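Local coordinates for mannosylglycerate hydrolase MGH1-like glycoside hydrolase domain-containing protein (Thermus thermophilus HB8, PDB 4WVA), which hydrolyses mannosylglycerate, a solute that thermophiles make under osmotic stress, to mannose and glycerate, and probably acts on glucosylglycerate as well, at residues Y349-W355 / E393-P397; R331-P335 / V358-V362; H25-P29 / H192-R198. All blocks are in the same frame, centred on the assembly; numbering follows the deposited sequence.

Contact 1. Residues Y349-W355 / E393-P397; sequences YWRGPVW and EYYDP
A single antiparallel bridge, Val354 with Tyr395 (CA-CA 5.0 Å), carries the whole backbone pairing here. It lies in the (alpha/alpha)6-barrel of a GH63 hydrolase, between the loop ahead of helix 356-368 and strand 394-395. The pair is hydrogen-bonded: Val354 N donates to Tyr395 O (2.8 Å, 164°) and Tyr395 N to Val354 O (3.0 Å, 137°). In the register, Pro353 CA is nearest Asp396 CA and Trp355 CA nearest Tyr394 CA, both 4.9 Å. Gly352, at phi/psi 157/-43, adopts angles that call for glycine and sets its O 3.3 Å from Pro397 CG.

Tyr394 (chi1 37°, p) points toward the loop and joins Tyr349 and Trp355 in an aromatic cluster. Its CB sits 3.8 Å from the centroid of the Trp355 five-membered ring, 13° off the normal, while Tyr349 CA lies 3.9 Å from the Tyr394 ring centroid, 22° off the normal; both are CH-pi contacts. Trp355 (m) and Tyr349 (t) are tied by Trp355 NE1 to Tyr349 O, 2.9 Å.

Glu393, the probable catalytic proton acceptor, extends (t, t), its OE2 hydrogen-bonded to Tyr28 OH. The OH of Tyr349, a probable substrate-binding residue, is hydrogen-bonded to Asp165, the likely proton donor; Tyr349 CE1 comes 3.5 Å from Glu393 OE2.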
loop_
_atom_site.group_PDB
_atom_site.type_symbol
_atom_site.label_atom_id
_atom_site.label_comp_id
_atom_site.label_asym_id
_atom_site.label_seq_id
_atom_site.Cartn_x
_atom_site.Cartn_y
_atom_site.Cartn_z
ATOM N N TYR A 349 13.164 -1.322 33.453
ATOM C CA TYR A 349 12.249 -0.369 32.827
ATOM C C TYR A 349 12.046 -0.727 31.348
ATOM O O TYR A 349 11.417 -1.741 31.067
ATOM C CB TYR A 349 12.756 1.069 33.070
ATOM C CG TYR A 349 11.739 2.193 33.074
ATOM C CD1 TYR A 349 10.427 2.007 33.499
ATOM C CD2 TYR A 349 12.119 3.483 32.743
ATOM C CE1 TYR A 349 9.523 3.062 33.543
ATOM C CE2 TYR A 349 11.230 4.530 32.786
ATOM C CZ TYR A 349 9.925 4.322 33.173
ATOM O OH TYR A 349 9.034 5.386 33.218
ATOM N N TRP A 350 12.559 0.087 30.421
ATOM C CA TRP A 350 12.412 -0.197 28.976
ATOM C C TRP A 350 13.604 -0.876 28.311
ATOM O O TRP A 350 13.709 -0.895 27.089
ATOM C CB TRP A 350 12.039 1.111 28.256
ATOM C CG TRP A 350 10.676 1.589 28.588
ATOM C CD1 TRP A 350 10.339 2.503 29.513
ATOM C CD2 TRP A 350 9.453 1.160 27.981
ATOM N NE1 TRP A 350 8.983 2.691 29.540
ATOM C CE2 TRP A 350 8.412 1.874 28.601
ATOM C CE3 TRP A 350 9.144 0.253 26.966
ATOM C CZ2 TRP A 350 7.079 1.705 28.248
ATOM C CZ3 TRP A 350 7.811 0.067 26.631
ATOM C CH2 TRP A 350 6.802 0.797 27.255
ATOM N N ARG A 351 14.485 -1.491 29.103
ATOM C CA ARG A 351 15.675 -2.123 28.582
ATOM C C ARG A 351 15.600 -3.652 28.618
ATOM O O ARG A 351 16.622 -4.322 28.614
ATOM C CB ARG A 351 16.896 -1.604 29.367
ATOM C CG ARG A 351 16.960 -0.086 29.363
ATOM C CD ARG A 351 18.184 0.444 30.073
ATOM N NE ARG A 351 19.428 0.218 29.352
ATOM C CZ ARG A 351 19.960 1.038 28.444
ATOM N NH1 ARG A 351 19.341 2.153 28.059
ATOM N NH2 ARG A 351 21.147 0.728 27.913
ATOM N N GLY A 352 14.387 -4.211 28.621
ATOM C CA GLY A 352 14.227 -5.671 28.686
ATOM C C GLY A 352 12.884 -6.166 29.211
ATOM O O GLY A 352 12.324 -7.130 28.674
ATOM N N PRO A 353 12.366 -5.542 30.279
ATOM C CA PRO A 353 11.081 -5.989 30.814
ATOM C C PRO A 353 9.904 -6.005 29.816
ATOM O O PRO A 353 9.908 -5.277 28.825
ATOM C CB PRO A 353 10.810 -4.987 31.927
ATOM C CG PRO A 353 12.164 -4.645 32.419
ATOM C CD PRO A 353 12.983 -4.523 31.158
ATOM N N VAL A 354 8.934 -6.868 30.119
ATOM C CA VAL A 354 7.679 -7.019 29.384
ATOM C C VAL A 354 6.683 -5.978 29.866
ATOM O O VAL A 354 6.499 -5.752 31.076
ATOM C CB VAL A 354 7.070 -8.433 29.591
ATOM C CG1 VAL A 354 5.687 -8.556 28.951
ATOM C CG2 VAL A 354 7.979 -9.526 29.021
ATOM N N TRP A 355 6.017 -5.342 28.915
ATOM C CA TRP A 355 5.018 -4.320 29.186
ATOM C C TRP A 355 3.687 -4.724 28.590
ATOM O O TRP A 355 3.590 -5.136 27.436
ATOM C CB TRP A 355 5.435 -2.983 28.586
ATOM C CG TRP A 355 6.620 -2.339 29.258
ATOM C CD1 TRP A 355 7.928 -2.708 29.170
ATOM C CD2 TRP A 355 6.580 -1.197 30.104
ATOM N NE1 TRP A 355 8.714 -1.861 29.927
ATOM C CE2 TRP A 355 7.909 -0.919 30.503
ATOM C CE3 TRP A 355 5.549 -0.376 30.564
ATOM C CZ2 TRP A 355 8.227 0.155 31.323
ATOM C CZ3 TRP A 355 5.857 0.678 31.388
ATOM C CH2 TRP A 355 7.191 0.943 31.757
ATOM N N GLU A 393 3.854 -2.451 36.607
ATOM C CA GLU A 393 4.239 -1.633 35.459
ATOM C C GLU A 393 4.940 -2.481 34.373
ATOM O O GLU A 393 4.702 -2.283 33.171
ATOM C CB GLU A 393 5.094 -0.455 35.919
ATOM C CG GLU A 393 5.189 0.697 34.935
ATOM C CD GLU A 393 5.992 1.878 35.474
ATOM O OE1 GLU A 393 6.387 1.835 36.665
ATOM O OE2 GLU A 393 6.216 2.866 34.719
ATOM N N TYR A 394 5.812 -3.409 34.773
ATOM C CA TYR A 394 6.509 -4.272 33.823
ATOM C C TYR A 394 6.954 -5.524 34.553
ATOM O O TYR A 394 6.798 -5.618 35.781
ATOM C CB TYR A 394 7.685 -3.564 33.131
ATOM C CG TYR A 394 8.460 -2.622 34.019
ATOM C CD1 TYR A 394 7.995 -1.337 34.253
ATOM C CD2 TYR A 394 9.647 -3.010 34.622
ATOM C CE1 TYR A 394 8.663 -0.478 35.085
ATOM C CE2 TYR A 394 10.332 -2.140 35.442
ATOM C CZ TYR A 394 9.830 -0.871 35.667
ATOM O OH TYR A 394 10.479 0.042 36.487
ATOM N N TYR A 395 7.456 -6.475 33.786
ATOM C CA TYR A 395 7.752 -7.805 34.299
ATOM C C TYR A 395 9.061 -8.303 33.744
ATOM O O TYR A 395 9.379 -8.078 32.584
ATOM C CB TYR A 395 6.637 -8.797 33.952
ATOM C CG TYR A 395 5.279 -8.367 34.445
ATOM C CD1 TYR A 395 4.505 -7.472 33.711
ATOM C CD2 TYR A 395 4.769 -8.827 35.657
ATOM C CE1 TYR A 395 3.265 -7.062 34.154
ATOM C CE2 TYR A 395 3.531 -8.407 36.110
ATOM C CZ TYR A 395 2.786 -7.517 35.361
ATOM O OH TYR A 395 1.550 -7.088 35.791
ATOM N N ASP A 396 9.824 -9.004 34.581
ATOM C CA ASP A 396 11.054 -9.649 34.143
ATOM C C ASP A 396 10.686 -10.728 33.113
ATOM O O ASP A 396 9.839 -11.580 33.382
ATOM C CB ASP A 396 11.775 -10.243 35.373
ATOM C CG ASP A 396 13.110 -10.881 35.040
ATOM O OD1 ASP A 396 13.179 -11.728 34.137
ATOM O OD2 ASP A 396 14.102 -10.544 35.719
ATOM N N PRO A 397 11.287 -10.683 31.905
ATOM C CA PRO A 397 10.863 -11.650 30.877
ATOM C C PRO A 397 11.395 -13.066 31.109
ATOM O O PRO A 397 10.911 -14.007 30.495
ATOM C CB PRO A 397 11.444 -11.085 29.579
ATOM C CG PRO A 397 12.462 -10.115 29.980
ATOM C CD PRO A 397 12.297 -9.731 31.410
#

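Contact 2. Residues R331-P335 / V358-V362; sequences RYLLP and VNWMV
Leu334 and Asn359 account for most of the buried area in this contact, 70 and 55 Å² of a modest 176 Å² in all. Their CA atoms, 6.0 Å apart, are the nearest CA pair across the segments. Segment 331-335 is irregular, with extended angles from Tyr332 to Pro335 (Leu334 at -112/118), and the peptide bond between Leu333 and Leu334 is cis. Segment 358-362 is one turn of helix 356-368, with Val362 N bonded to Val358 O at 2.9 Å.

The CA-CB bond of Leu334 points toward the helix. With chi1 t and chi2 p, its CD2 lies 4.4 Å from Val358 CG1 and 4.2 Å from Val362 CG2. These valines are four residues apart, both with chi1 t and both directed toward the loop, so the leucine end meets a ridge formed by one helical turn. The helix belongs to the (alpha/alpha)6-barrel, and the loop joins helix 313-327 to it, so an early part of the connecting loop packs on the helix to which that loop leads. Helix 372-389 supports the loop beside it, Leu378 touching both Leu333 and Leu334.

Asn359 has an off-rotamer chi1 of -91°, and the end of its side chain lies beside Leu333 O and Leu334 N of the cis peptide. Val358 also touches Trp350, a probable substrate-binding residue.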
loop_
_atom_site.group_PDB
_atom_site.type_symbol
_atom_site.label_atom_id
_atom_site.label_comp_id
_atom_site.label_asym_id
_atom_site.label_seq_id
_atom_site.Cartn_x
_atom_site.Cartn_y
_atom_site.Cartn_z
ATOM N N ARG A 331 11.215 -16.535 28.560
ATOM C CA ARG A 331 9.981 -17.279 28.797
ATOM C C ARG A 331 8.742 -16.488 28.395
ATOM O O ARG A 331 7.809 -17.037 27.821
ATOM C CB ARG A 331 9.859 -17.709 30.267
ATOM C CG ARG A 331 8.469 -18.191 30.710
ATOM C CD ARG A 331 7.851 -19.351 29.916
ATOM N NE ARG A 331 6.443 -19.589 30.290
ATOM C CZ ARG A 331 5.366 -19.032 29.717
ATOM N NH1 ARG A 331 5.470 -18.186 28.677
ATOM N NH2 ARG A 331 4.152 -19.347 30.174
ATOM N N TYR A 332 8.740 -15.198 28.712
ATOM C CA TYR A 332 7.567 -14.350 28.510
ATOM C C TYR A 332 7.837 -13.352 27.398
ATOM O O TYR A 332 8.822 -12.631 27.453
ATOM C CB TYR A 332 7.219 -13.589 29.793
ATOM C CG TYR A 332 6.784 -14.504 30.910
ATOM C CD1 TYR A 332 7.647 -14.801 31.950
ATOM C CD2 TYR A 332 5.539 -15.102 30.895
ATOM C CE1 TYR A 332 7.269 -15.650 32.968
ATOM C CE2 TYR A 332 5.149 -15.969 31.909
ATOM C CZ TYR A 332 6.030 -16.236 32.946
ATOM O OH TYR A 332 5.661 -17.092 33.983
ATOM N N LEU A 333 6.972 -13.348 26.387
ATOM C CA LEU A 333 6.985 -12.314 25.367
ATOM C C LEU A 333 6.141 -11.161 25.871
ATOM O O LEU A 333 5.256 -11.371 26.702
ATOM C CB LEU A 333 6.398 -12.828 24.052
ATOM C CG LEU A 333 7.222 -13.868 23.274
ATOM C CD1 LEU A 333 6.484 -14.228 22.000
ATOM C CD2 LEU A 333 8.619 -13.352 22.964
ATOM N N LEU A 334 6.387 -9.930 25.419
ATOM C CA LEU A 334 7.448 -9.521 24.507
ATOM C C LEU A 334 8.433 -8.656 25.295
ATOM O O LEU A 334 8.063 -7.607 25.805
ATOM C CB LEU A 334 6.842 -8.674 23.401
ATOM C CG LEU A 334 7.753 -8.216 22.270
ATOM C CD1 LEU A 334 8.181 -9.373 21.398
ATOM C CD2 LEU A 334 7.018 -7.165 21.436
ATOM N N PRO A 335 9.696 -9.087 25.409
ATOM C CA PRO A 335 10.641 -8.184 26.092
ATOM C C PRO A 335 10.783 -6.860 25.346
ATOM O O PRO A 335 10.589 -6.801 24.125
ATOM C CB PRO A 335 11.965 -8.954 26.094
ATOM C CG PRO A 335 11.762 -10.129 25.247
ATOM C CD PRO A 335 10.316 -10.335 24.959
ATOM N N VAL A 358 2.347 -2.713 25.318
ATOM C CA VAL A 358 3.059 -3.088 24.096
ATOM C C VAL A 358 2.685 -4.520 23.681
ATOM O O VAL A 358 2.467 -4.783 22.488
ATOM C CB VAL A 358 4.584 -2.884 24.231
ATOM C CG1 VAL A 358 5.304 -3.362 22.980
ATOM C CG2 VAL A 358 4.872 -1.407 24.488
ATOM N N ASN A 359 2.574 -5.450 24.632
ATOM C CA ASN A 359 2.063 -6.783 24.280
ATOM C C ASN A 359 0.720 -6.665 23.563
ATOM O O ASN A 359 0.454 -7.362 22.572
ATOM C CB ASN A 359 1.851 -7.680 25.513
ATOM C CG ASN A 359 3.062 -8.529 25.869
ATOM O OD1 ASN A 359 2.932 -9.738 26.250
ATOM N ND2 ASN A 359 4.205 -7.960 25.769
ATOM N N TRP A 360 -0.154 -5.810 24.104
ATOM C CA TRP A 360 -1.483 -5.607 23.531
ATOM C C TRP A 360 -1.428 -5.013 22.107
ATOM O O TRP A 360 -2.045 -5.570 21.178
ATOM C CB TRP A 360 -2.355 -4.779 24.475
ATOM C CG TRP A 360 -3.704 -4.517 23.877
ATOM C CD1 TRP A 360 -4.741 -5.409 23.755
ATOM C CD2 TRP A 360 -4.139 -3.303 23.278
ATOM N NE1 TRP A 360 -5.797 -4.805 23.115
ATOM C CE2 TRP A 360 -5.453 -3.518 22.808
ATOM C CE3 TRP A 360 -3.552 -2.042 23.098
ATOM C CZ2 TRP A 360 -6.183 -2.526 22.165
ATOM C CZ3 TRP A 360 -4.284 -1.052 22.462
ATOM C CH2 TRP A 360 -5.587 -1.304 22.001
ATOM N N MET A 361 -0.676 -3.925 21.912
ATOM C CA MET A 361 -0.626 -3.310 20.577
ATOM C C MET A 361 -0.006 -4.261 19.557
ATOM O O MET A 361 -0.458 -4.342 18.415
ATOM C CB MET A 361 0.148 -2.003 20.569
ATOM C CG MET A 361 -0.565 -0.875 21.277
ATOM S SD MET A 361 0.322 0.698 21.239
ATOM C CE MET A 361 1.606 0.413 22.440
ATOM N N VAL A 362 1.040 -4.967 19.959
ATOM C CA VAL A 362 1.726 -5.888 19.048
ATOM C C VAL A 362 0.869 -7.128 18.745
ATOM O O VAL A 362 0.853 -7.587 17.616
ATOM C CB VAL A 362 3.132 -6.243 19.571
ATOM C CG1 VAL A 362 3.813 -7.265 18.680
ATOM C CG2 VAL A 362 3.961 -4.983 19.656
#

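Contact 3. Residues H25-P29 / H192-R198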
loop_
_atom_site.group_PDB
_atom_site.type_symbol
_atom_site.label_atom_id
_atom_site.label_comp_id
_atom_site.label_asym_id
_atom_site.label_seq_id
_atom_site.Cartn_x
_atom_site.Cartn_y
_atom_site.Cartn_z
ATOM N N HIS A 25 -0.531 4.952 42.188
ATOM C CA HIS A 25 -0.512 5.737 43.427
ATOM C C HIS A 25 0.909 6.148 43.799
ATOM O O HIS A 25 1.817 5.327 43.782
ATOM C CB HIS A 25 -1.100 4.921 44.587
ATOM C CG HIS A 25 -1.127 5.676 45.879
ATOM N ND1 HIS A 25 -0.157 5.525 46.842
ATOM C CD2 HIS A 25 -1.954 6.653 46.325
ATOM C CE1 HIS A 25 -0.407 6.343 47.850
ATOM N NE2 HIS A 25 -1.494 7.037 47.566
ATOM N N GLY A 26 1.095 7.417 44.133
ATOM C CA GLY A 26 2.378 7.906 44.638
ATOM C C GLY A 26 3.391 8.163 43.542
ATOM O O GLY A 26 3.864 9.299 43.370
ATOM N N LEU A 27 3.728 7.106 42.803
ATOM C CA LEU A 27 4.757 7.145 41.757
ATOM C C LEU A 27 4.406 8.100 40.609
ATOM O O LEU A 27 5.256 8.878 40.120
ATOM C CB LEU A 27 4.974 5.709 41.219
ATOM C CG LEU A 27 5.929 5.517 40.034
ATOM C CD1 LEU A 27 7.341 6.022 40.313
ATOM C CD2 LEU A 27 5.987 4.045 39.638
ATOM N N TYR A 28 3.152 8.024 40.173
ATOM C CA TYR A 28 2.659 8.811 39.060
ATOM C C TYR A 28 1.348 9.494 39.435
ATOM O O TYR A 28 0.275 9.112 38.972
ATOM C CB TYR A 28 2.443 7.896 37.860
ATOM C CG TYR A 28 3.656 7.165 37.344
ATOM C CD1 TYR A 28 4.803 7.838 36.951
ATOM C CD2 TYR A 28 3.633 5.779 37.200
ATOM C CE1 TYR A 28 5.896 7.169 36.445
ATOM C CE2 TYR A 28 4.717 5.097 36.696
ATOM C CZ TYR A 28 5.862 5.786 36.343
ATOM O OH TYR A 28 6.917 5.115 35.790
ATOM N N PRO A 29 1.427 10.542 40.273
ATOM C CA PRO A 29 0.240 11.088 40.950
ATOM C C PRO A 29 -0.481 12.186 40.158
ATOM O O PRO A 29 -1.025 13.148 40.729
ATOM C CB PRO A 29 0.847 11.617 42.255
ATOM C CG PRO A 29 2.170 12.145 41.805
ATOM C CD PRO A 29 2.671 11.158 40.769
ATOM N N HIS A 192 9.208 4.979 45.470
ATOM C CA HIS A 192 8.228 3.961 45.085
ATOM C C HIS A 192 8.772 2.729 44.387
ATOM O O HIS A 192 8.125 1.687 44.400
ATOM C CB HIS A 192 7.205 4.606 44.162
ATOM C CG HIS A 192 6.782 5.958 44.607
ATOM N ND1 HIS A 192 5.881 6.160 45.628
ATOM C CD2 HIS A 192 7.161 7.186 44.188
ATOM C CE1 HIS A 192 5.716 7.455 45.808
ATOM N NE2 HIS A 192 6.481 8.095 44.951
ATOM N N VAL A 193 9.933 2.857 43.754
ATOM C CA VAL A 193 10.494 1.801 42.928
ATOM C C VAL A 193 11.979 1.714 43.178
ATOM O O VAL A 193 12.652 2.743 43.251
ATOM C CB VAL A 193 10.276 2.111 41.439
ATOM C CG1 VAL A 193 10.885 1.017 40.571
ATOM C CG2 VAL A 193 8.783 2.273 41.171
ATOM N N ASN A 194 12.485 0.490 43.286
ATOM C CA ASN A 194 13.914 0.294 43.465
ATOM C C ASN A 194 14.706 0.914 42.324
ATOM O O ASN A 194 14.357 0.705 41.162
ATOM C CB ASN A 194 14.270 -1.177 43.561
ATOM C CG ASN A 194 15.680 -1.381 44.082
ATOM O OD1 ASN A 194 16.657 -1.298 43.330
ATOM N ND2 ASN A 194 15.797 -1.616 45.391
ATOM N N PRO A 195 15.798 1.651 42.641
ATOM C CA PRO A 195 16.599 2.261 41.578
ATOM C C PRO A 195 17.060 1.307 40.477
ATOM O O PRO A 195 17.233 1.758 39.350
ATOM C CB PRO A 195 17.823 2.822 42.340
ATOM C CG PRO A 195 17.298 3.114 43.698
ATOM C CD PRO A 195 16.316 2.011 43.981
ATOM N N GLU A 196 17.254 0.023 40.792
ATOM C CA GLU A 196 17.701 -0.970 39.813
ATOM C C GLU A 196 16.657 -1.186 38.702
ATOM O O GLU A 196 16.981 -1.719 37.642
ATOM C CB GLU A 196 18.027 -2.309 40.479
ATOM C CG GLU A 196 19.270 -2.285 41.364
ATOM C CD GLU A 196 19.612 -3.651 41.950
ATOM O OE1 GLU A 196 19.461 -4.673 41.243
ATOM O OE2 GLU A 196 20.045 -3.708 43.126
ATOM N N GLU A 197 15.414 -0.759 38.958
ATOM C CA GLU A 197 14.317 -0.935 38.000
ATOM C C GLU A 197 13.987 0.360 37.270
ATOM O O GLU A 197 13.053 0.404 36.462
ATOM C CB GLU A 197 13.078 -1.454 38.743
ATOM C CG GLU A 197 13.273 -2.856 39.296
ATOM C CD GLU A 197 12.187 -3.288 40.265
ATOM O OE1 GLU A 197 11.118 -2.672 40.320
ATOM O OE2 GLU A 197 12.413 -4.299 40.969
ATOM N N ARG A 198 14.759 1.406 37.527
ATOM C CA ARG A 198 14.510 2.751 37.006
ATOM C C ARG A 198 15.668 3.280 36.152
ATOM O O ARG A 198 16.771 2.717 36.171
ATOM C CB ARG A 198 14.300 3.701 38.187
ATOM C CG ARG A 198 13.053 3.403 39.008
ATOM C CD ARG A 198 11.757 3.704 38.243
ATOM N NE ARG A 198 11.654 5.117 37.859
ATOM C CZ ARG A 198 10.668 5.628 37.120
ATOM N NH1 ARG A 198 9.692 4.835 36.693
ATOM N NH2 ARG A 198 10.659 6.928 36.812
#
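This is a partly buried loop-to-loop contact, apolar in its middle and polar at its inner end: the loop between helix 4-15 and strand 31-32 meets that between helices 171-175 and 201-216, beside the catalytic pocket. Leu27 supplies the apolar part: its CD2 is 3.6 Å from Val193 CG2, and its CA lies over a face of the His192 ring, 3.4 Å from His192 CD2. Gly26 has positive phi (80°), and a CB there would clash, 2.8 Å from His192 CE1. At the pocket end Arg198 NH1 donates to Tyr28 OH (2.9 Å, 144°). In this (alpha/alpha)6-barrel hydrolase both residues probably bind substrate, and Tyr28 OH is also bonded to Glu393 and to the bound Tris. The arginine has further partners, a salt bridge to Asp189 and a cation-pi contact with Tyr349. Between Val193 and Arg198 come an Asx turn, Asn194 OD1 accepting from Glu196 N at 2.9 Å, and a 3-10 segment, 195-197; the Arg198 CA-CB bond then points sideways, and its side-chain end approaches Tyr28.

Overall arrangement
Contact 1 is the middle member: its centre is 9 Å from that of contact 2 and 14 Å from that of contact 3, whereas the centres of contacts 2 and 3 are 22 Å apart, about 13 Å between nearest atoms. Toward the pocket, Glu393 OE2 approaches Tyr28 OH to 2.6 Å and Tyr394 OH approaches Glu197 O to 2.6 Å, both probable hydrogen bonds. Tyr28 and Tyr349 bind the same Tris molecule, which, though probably from the crystallisation liquor, sits in the pocket that contacts 1 and 3 line, consistent with the substrate site. On the other flank Tyr332 N lies 3.1 Å from Pro397 O, and Val354 CG2 is 3.6 Å from Tyr332 O. Segments of contacts 1 and 2 alternate along the chain; contact 3 closes earlier.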